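Local coordinates for erythrocyte membrane protein 1 (Plasmodium falciparum, PDB 2XU0), which probably binds receptors on the host cell surface, the piece here being the N-terminal segment and first Duffy-binding-like domain of a longer adhesion protein involved in rosetting, at residues Glu321-Cys324 against Arg325-Ile329; Ile378-Asn381 against Glu382-Lys386; Phe432-Leu435 against Leu436-Gly439. The protein carries 10 engineered substitutions. One frame throughout, in Å; residues are numbered along the deposited sequence.

Contact 1: Glu321-Cys324 against Arg325-Ile329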
loop_
_atom_site.group_PDB
_atom_site.type_symbol
_atom_site.label_atom_id
_atom_site.label_comp_id
_atom_site.label_asym_id
_atom_site.label_seq_id
_atom_site.Cartn_x
_atom_site.Cartn_y
_atom_site.Cartn_z
ATOM N N GLU A 321 4.446 -3.382 4.957
ATOM C CA GLU A 321 5.098 -4.244 3.961
ATOM C C GLU A 321 6.303 -3.557 3.321
ATOM O O GLU A 321 7.379 -4.165 3.206
ATOM C CB GLU A 321 4.093 -4.705 2.885
ATOM C CG GLU A 321 3.194 -5.846 3.367
ATOM C CD GLU A 321 3.978 -7.123 3.593
ATOM O OE1 GLU A 321 4.359 -7.777 2.596
ATOM O OE2 GLU A 321 4.320 -7.399 4.763
ATOM N N GLU A 322 6.129 -2.295 2.951
ATOM C CA GLU A 322 7.175 -1.458 2.349
ATOM C C GLU A 322 8.238 -1.108 3.344
ATOM O O GLU A 322 9.394 -1.011 2.949
ATOM C CB GLU A 322 6.581 -0.193 1.700
ATOM C CG GLU A 322 5.829 -0.519 0.424
ATOM C CD GLU A 322 6.725 -0.985 -0.711
ATOM O OE1 GLU A 322 7.341 -0.112 -1.365
ATOM O OE2 GLU A 322 6.870 -2.218 -0.897
ATOM N N PHE A 323 7.873 -0.944 4.645
ATOM C CA PHE A 323 8.829 -0.682 5.728
ATOM C C PHE A 323 9.745 -1.910 5.852
ATOM O O PHE A 323 10.970 -1.767 5.863
ATOM C CB PHE A 323 8.103 -0.407 7.100
ATOM C CG PHE A 323 8.991 -0.584 8.321
ATOM C CD1 PHE A 323 10.038 0.306 8.581
ATOM C CD2 PHE A 323 8.864 -1.703 9.140
ATOM C CE1 PHE A 323 10.907 0.095 9.659
ATOM C CE2 PHE A 323 9.727 -1.901 10.231
ATOM C CZ PHE A 323 10.748 -1.009 10.470
ATOM N N CYS A 324 9.151 -3.117 5.976
ATOM C CA CYS A 324 9.905 -4.377 6.130
ATOM C C CYS A 324 10.783 -4.658 4.899
ATOM O O CYS A 324 11.922 -5.114 5.045
ATOM C CB CYS A 324 8.951 -5.531 6.400
ATOM S SG CYS A 324 8.122 -5.455 8.009
ATOM N N ARG A 325 10.250 -4.398 3.699
ATOM C CA ARG A 325 10.969 -4.621 2.441
ATOM C C ARG A 325 12.194 -3.703 2.381
ATOM O O ARG A 325 13.294 -4.213 2.247
ATOM C CB ARG A 325 10.056 -4.423 1.229
ATOM C CG ARG A 325 10.785 -4.563 -0.120
ATOM C CD ARG A 325 9.860 -4.314 -1.296
ATOM N NE ARG A 325 9.587 -2.891 -1.517
ATOM C CZ ARG A 325 10.378 -2.059 -2.195
ATOM N NH1 ARG A 325 11.522 -2.488 -2.705
ATOM N NH2 ARG A 325 10.036 -0.791 -2.349
ATOM N N ILE A 326 11.992 -2.373 2.557
ATOM C CA ILE A 326 13.037 -1.347 2.573
ATOM C C ILE A 326 14.054 -1.554 3.699
ATOM O O ILE A 326 15.243 -1.332 3.469
ATOM C CB ILE A 326 12.461 0.113 2.502
ATOM C CG1 ILE A 326 11.631 0.377 1.202
ATOM C CG2 ILE A 326 13.520 1.189 2.696
ATOM C CD1 ILE A 326 12.333 -0.009 -0.087
ATOM N N LYS A 327 13.605 -1.963 4.897
ATOM C CA LYS A 327 14.485 -2.232 6.034
ATOM C C LYS A 327 15.557 -3.271 5.660
ATOM O O LYS A 327 16.727 -3.099 6.024
ATOM C CB LYS A 327 13.692 -2.688 7.279
ATOM C CG LYS A 327 14.558 -2.898 8.523
ATOM C CD LYS A 327 13.727 -3.376 9.720
ATOM C CE LYS A 327 14.621 -3.604 10.905
ATOM N NZ LYS A 327 13.868 -4.028 12.113
ATOM N N LYS A 328 15.161 -4.337 4.932
ATOM C CA LYS A 328 16.104 -5.365 4.482
ATOM C C LYS A 328 17.174 -4.757 3.562
ATOM O O LYS A 328 18.362 -5.029 3.758
ATOM C CB LYS A 328 15.384 -6.539 3.801
ATOM C CG LYS A 328 14.850 -7.549 4.800
ATOM C CD LYS A 328 14.030 -8.618 4.103
ATOM C CE LYS A 328 13.051 -9.268 5.044
ATOM N NZ LYS A 328 11.770 -9.584 4.363
ATOM N N ILE A 329 16.763 -3.868 2.637
ATOM C CA ILE A 329 17.695 -3.178 1.746
ATOM C C ILE A 329 18.684 -2.303 2.538
ATOM O O ILE A 329 19.894 -2.319 2.258
ATOM C CB ILE A 329 16.932 -2.355 0.695
ATOM C CG1 ILE A 329 16.181 -3.281 -0.305
ATOM C CG2 ILE A 329 17.878 -1.352 -0.022
ATOM C CD1 ILE A 329 15.116 -2.560 -1.144
#

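Contact 2: Ile378-Asn381 against Glu382-Lys386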
loop_
_atom_site.group_PDB
_atom_site.type_symbol
_atom_site.label_atom_id
_atom_site.label_comp_id
_atom_site.label_asym_id
_atom_site.label_seq_id
_atom_site.Cartn_x
_atom_site.Cartn_y
_atom_site.Cartn_z
ATOM N N ILE A 378 24.337 6.238 11.349
ATOM C CA ILE A 378 23.696 7.539 11.592
ATOM C C ILE A 378 22.519 7.698 10.623
ATOM O O ILE A 378 21.410 7.982 11.072
ATOM C CB ILE A 378 24.717 8.716 11.474
ATOM C CG1 ILE A 378 25.759 8.731 12.637
ATOM C CG2 ILE A 378 24.030 10.081 11.251
ATOM C CD1 ILE A 378 25.419 9.501 13.943
ATOM N N LYS A 379 22.766 7.485 9.312
ATOM C CA LYS A 379 21.777 7.541 8.246
ATOM C C LYS A 379 20.633 6.505 8.439
ATOM O O LYS A 379 19.451 6.844 8.253
ATOM C CB LYS A 379 22.452 7.316 6.888
ATOM C CG LYS A 379 22.801 8.594 6.133
ATOM C CD LYS A 379 23.751 8.313 4.960
ATOM C CE LYS A 379 23.035 8.037 3.655
ATOM N NZ LYS A 379 23.982 7.616 2.588
ATOM N N TYR A 380 20.987 5.258 8.793
ATOM C CA TYR A 380 20.016 4.187 9.040
ATOM C C TYR A 380 19.164 4.556 10.261
ATOM O O TYR A 380 17.951 4.394 10.225
ATOM C CB TYR A 380 20.720 2.828 9.283
ATOM C CG TYR A 380 19.755 1.704 9.595
ATOM C CD1 TYR A 380 19.010 1.097 8.586
ATOM C CD2 TYR A 380 19.532 1.294 10.906
ATOM C CE1 TYR A 380 18.084 0.088 8.871
ATOM C CE2 TYR A 380 18.620 0.276 11.202
ATOM C CZ TYR A 380 17.887 -0.312 10.181
ATOM O OH TYR A 380 16.989 -1.313 10.464
ATOM N N ASN A 381 19.783 5.054 11.323
ATOM C CA ASN A 381 19.020 5.436 12.517
ATOM C C ASN A 381 18.050 6.595 12.239
ATOM O O ASN A 381 16.987 6.603 12.848
ATOM C CB ASN A 381 19.927 5.788 13.696
ATOM C CG ASN A 381 20.797 4.666 14.195
ATOM O OD1 ASN A 381 20.562 3.481 13.931
ATOM N ND2 ASN A 381 21.842 5.030 14.924
ATOM N N GLU A 382 18.386 7.548 11.330
ATOM C CA GLU A 382 17.445 8.646 11.052
ATOM C C GLU A 382 16.177 8.119 10.359
ATOM O O GLU A 382 15.060 8.512 10.737
ATOM C CB GLU A 382 18.052 9.852 10.310
ATOM C CG GLU A 382 18.443 9.710 8.851
ATOM C CD GLU A 382 18.873 11.019 8.208
ATOM O OE1 GLU A 382 19.496 10.971 7.123
ATOM O OE2 GLU A 382 18.590 12.092 8.791
ATOM N N TRP A 383 16.361 7.188 9.381
ATOM C CA TRP A 383 15.239 6.556 8.686
ATOM C C TRP A 383 14.367 5.792 9.668
ATOM O O TRP A 383 13.165 5.976 9.635
ATOM C CB TRP A 383 15.727 5.641 7.564
ATOM C CG TRP A 383 14.620 4.932 6.842
ATOM C CD1 TRP A 383 13.822 5.434 5.854
ATOM C CD2 TRP A 383 14.225 3.571 7.028
ATOM N NE1 TRP A 383 12.937 4.471 5.430
ATOM C CE2 TRP A 383 13.183 3.307 6.114
ATOM C CE3 TRP A 383 14.699 2.520 7.837
ATOM C CZ2 TRP A 383 12.545 2.062 6.049
ATOM C CZ3 TRP A 383 14.090 1.276 7.742
ATOM C CH2 TRP A 383 13.024 1.059 6.861
ATOM N N ILE A 384 14.973 4.974 10.560
ATOM C CA ILE A 384 14.258 4.145 11.536
ATOM C C ILE A 384 13.455 5.008 12.501
ATOM O O ILE A 384 12.358 4.619 12.910
ATOM C CB ILE A 384 15.241 3.154 12.250
ATOM C CG1 ILE A 384 15.424 1.877 11.442
ATOM C CG2 ILE A 384 14.869 2.842 13.724
ATOM C CD1 ILE A 384 14.198 0.824 11.356
ATOM N N VAL A 385 14.018 6.178 12.869
ATOM C CA VAL A 385 13.379 7.126 13.778
ATOM C C VAL A 385 12.152 7.743 13.136
ATOM O O VAL A 385 11.124 7.880 13.802
ATOM C CB VAL A 385 14.395 8.151 14.336
ATOM C CG1 VAL A 385 13.724 9.437 14.806
ATOM C CG2 VAL A 385 15.229 7.508 15.455
ATOM N N LYS A 386 12.242 8.049 11.841
ATOM C CA LYS A 386 11.137 8.595 11.066
ATOM C C LYS A 386 10.011 7.518 10.897
ATOM O O LYS A 386 8.826 7.871 10.917
ATOM C CB LYS A 386 11.647 9.020 9.696
ATOM C CG LYS A 386 10.626 9.680 8.791
ATOM C CD LYS A 386 11.232 10.037 7.422
ATOM C CE LYS A 386 10.178 10.257 6.356
ATOM N NZ LYS A 386 9.395 11.514 6.559
#

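Contact 3: Phe432-Leu435 against Leu436-Gly439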
loop_
_atom_site.group_PDB
_atom_site.type_symbol
_atom_site.label_atom_id
_atom_site.label_comp_id
_atom_site.label_asym_id
_atom_site.label_seq_id
_atom_site.Cartn_x
_atom_site.Cartn_y
_atom_site.Cartn_z
ATOM N N PHE A 432 -4.492 -6.614 15.611
ATOM C CA PHE A 432 -4.299 -6.073 14.272
ATOM C C PHE A 432 -2.799 -5.969 13.940
ATOM O O PHE A 432 -2.427 -6.195 12.790
ATOM C CB PHE A 432 -5.060 -4.730 14.060
ATOM C CG PHE A 432 -4.877 -4.219 12.644
ATOM C CD1 PHE A 432 -5.676 -4.690 11.611
ATOM C CD2 PHE A 432 -3.869 -3.305 12.340
ATOM C CE1 PHE A 432 -5.450 -4.285 10.288
ATOM C CE2 PHE A 432 -3.652 -2.893 11.028
ATOM C CZ PHE A 432 -4.446 -3.385 10.007
ATOM N N LEU A 433 -1.941 -5.644 14.940
ATOM C CA LEU A 433 -0.502 -5.554 14.743
ATOM C C LEU A 433 0.135 -6.912 14.409
ATOM O O LEU A 433 1.076 -6.945 13.615
ATOM C CB LEU A 433 0.249 -4.825 15.890
ATOM C CG LEU A 433 -0.032 -3.315 16.050
ATOM C CD1 LEU A 433 0.708 -2.733 17.265
ATOM C CD2 LEU A 433 0.374 -2.529 14.822
ATOM N N ASN A 434 -0.438 -8.012 14.936
ATOM C CA ASN A 434 -0.029 -9.395 14.645
ATOM C C ASN A 434 -0.238 -9.679 13.167
ATOM O O ASN A 434 0.573 -10.369 12.578
ATOM C CB ASN A 434 -0.864 -10.429 15.449
ATOM C CG ASN A 434 -0.707 -10.433 16.949
ATOM O OD1 ASN A 434 -1.605 -10.869 17.678
ATOM N ND2 ASN A 434 0.443 -10.007 17.453
ATOM N N LEU A 435 -1.307 -9.138 12.559
ATOM C CA LEU A 435 -1.571 -9.308 11.119
ATOM C C LEU A 435 -0.455 -8.635 10.293
ATOM O O LEU A 435 -0.030 -9.185 9.268
ATOM C CB LEU A 435 -2.937 -8.706 10.736
ATOM C CG LEU A 435 -4.193 -9.260 11.431
ATOM C CD1 LEU A 435 -5.472 -8.665 10.814
ATOM C CD2 LEU A 435 -4.213 -10.800 11.481
ATOM N N LEU A 436 0.027 -7.459 10.755
ATOM C CA LEU A 436 1.106 -6.738 10.082
ATOM C C LEU A 436 2.394 -7.546 10.162
ATOM O O LEU A 436 3.095 -7.652 9.153
ATOM C CB LEU A 436 1.287 -5.298 10.616
ATOM C CG LEU A 436 0.083 -4.353 10.475
ATOM C CD1 LEU A 436 0.418 -3.014 11.050
ATOM C CD2 LEU A 436 -0.407 -4.227 9.004
ATOM N N ASN A 437 2.669 -8.156 11.326
ATOM C CA ASN A 437 3.811 -9.079 11.542
ATOM C C ASN A 437 3.779 -10.231 10.545
ATOM O O ASN A 437 4.822 -10.727 10.132
ATOM C CB ASN A 437 3.759 -9.700 12.969
ATOM C CG ASN A 437 4.084 -8.719 14.069
ATOM O OD1 ASN A 437 4.446 -7.567 13.800
ATOM N ND2 ASN A 437 3.903 -9.124 15.336
ATOM N N ASN A 438 2.571 -10.650 10.170
ATOM C CA ASN A 438 2.343 -11.808 9.304
ATOM C C ASN A 438 2.432 -11.541 7.830
ATOM O O ASN A 438 2.212 -12.467 7.067
ATOM C CB ASN A 438 0.981 -12.417 9.612
ATOM C CG ASN A 438 0.880 -13.049 10.959
ATOM O OD1 ASN A 438 1.863 -13.540 11.500
ATOM N ND2 ASN A 438 -0.329 -13.069 11.504
ATOM N N GLY A 439 2.694 -10.298 7.429
ATOM C CA GLY A 439 2.758 -9.941 6.015
ATOM C C GLY A 439 3.839 -10.661 5.242
ATOM O O GLY A 439 4.808 -11.132 5.835
#

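Contact 1: Glu321-Cys324 against Arg325-Ile329
Glu322 and Arg325, three residues apart on one helix, form a salt bridge in which the guanidinium grips the carboxylate side-on with two nitrogens. Arg325 NE lies 2.9 Å from Glu322 OE2 and Arg325 NH2 lies 2.9 Å from Glu322 OE1, the latter bond nearly straight at 168°. Both oxygens are met on their syn sides but from well out of the carboxylate plane, while they themselves lie at the guanidinium edge close to its plane; carboxylate and guanidinium are turned 26° apart. The bend at chi3 of Arg325 (77°) turns NE and NH2 back toward the acid, while Ile326 CD1 covers part of one guanidinium face. NH2 also donates to the carbonyl of Phe105, so this nitrogen has two acceptors.

Apolar contact runs between Phe323 and Lys327, which lie side by side: Phe323 CZ is 3.9 Å from Lys327 CD. The fully extended lysine carries its NZ past the ring to the carbonyl of Thr460.

Backbone bonds complete the turn, Lys327 N reaching Phe323 O at 2.8 Å. Cys324 is disulfide-bonded to Cys442, and Glu321 and Lys328 both bond to the backbone of His441. The result is an i to i+3 ion pair on an alpha-helix of the Duffy-binding-like fold, cross-linked to helix 440-443.

Contact 2: Ile378-Asn381 against Glu382-Lys386
Ile384 N donates to Tyr380 O over 3.1 Å with an N-H...O angle of 164°, and Val385 N reaches Asn381 O at 3.0 Å. These are i to i+4 bonds of the long alpha-helix 371-407 in the C-terminal subdomain of the Duffy-binding-like domain. Glu382 N bonds to Ile378 O at 3.1 Å and also points weakly to Lys379 O, an acceptor it shares with a weak bond from Trp383 N.

Outside this backbone ladder, Lys379 and Glu382 run alongside each other on the surface in the modelled copy of Glu382, but a second conformer of the glutamate makes that pairing doubtful.

The buried side carries the aromatic packing. Tyr380 CE1 approaches Trp383 CE3 obliquely at 4.3 Å. The indole also meets the ring of Phe323 and takes a cation-pi contact from Lys330, which places this side against helix 311-338. With its CG anti to the backbone N (chi1 178°), Tyr380 carries its ring along the helix toward the following turn, where Ile384 makes a CH-pi contact over one face: Ile384 CG1 is 3.9 Å from the centroid and 29° off the normal, and its nearest ring atom is Tyr380 CZ at 3.5 Å.

Contact 3: Phe432-Leu435 against Leu436-Gly439
The C-terminal end of helix 429-437 is where Phe432 and Leu433 pack on Leu436 and the chain then leaves the helical path. Phe432 CE2 is 4.0 Å from Leu436 CG, an oblique approach to the ring, and Leu433 CD2 meets Leu436 CD1 at 3.8 Å. Leu436 thus touches the side chains at i-4 and i-3, Phe432 and Leu433. Its chi1 of -60° sets CG beside the backbone N, and CG consequently lies near Phe432 O as well as the ring.

The last regular helical bond here runs from Asn437 N to Leu433 O, 3.0 Å long with an angle of 160°. Beyond it the i to i+4 pattern gives way: Asn438 N is 3.1 Å from both Asn434 O and Leu435 O, each bond weak and bent to 129°, and Gly439 N bonds to Leu436 O at 3.2 Å. In this C-terminal Duffy-binding-like subdomain the apolar side of the helix packs on helices 22-39, 311-338 and 371-407, with Tyr398 stacked on Phe432.

The amides of Asn437 and Asn438 turn to other parts of the chain. Asn437 OD1 accepts from Phe454 N and its ND2 donates to Asp453, fixing which way the amide is flipped. Asn438 ND2 is 3.0 Å from Asn434 O at a poor angle, its hydrogen bond going instead to the carbonyl of Lys20.

From the N terminus the chain passes first through contact 1 on helix 311-338, then contact 2 on helix 371-407, and last contact 3 at the end of helix 429-437. Each spans about one helical turn between partners and closes no long loop; they follow in series and none nests within or crosses another. Contacts 1 and 2 touch directly: Phe323 CD1 lies 3.5 Å from Trp383 CH2, and Lys327 CE 3.3 Å from Tyr380 OH, joining the two long helices. Contact 1 also meets contact 3, where Glu321 OE2 packs 3.2 Å from Gly439 CA. Contacts 2 and 3 stay about 13 Å apart at their nearest atoms, though both touch helix 311-338, and helix 371-407 also packs on Leu433.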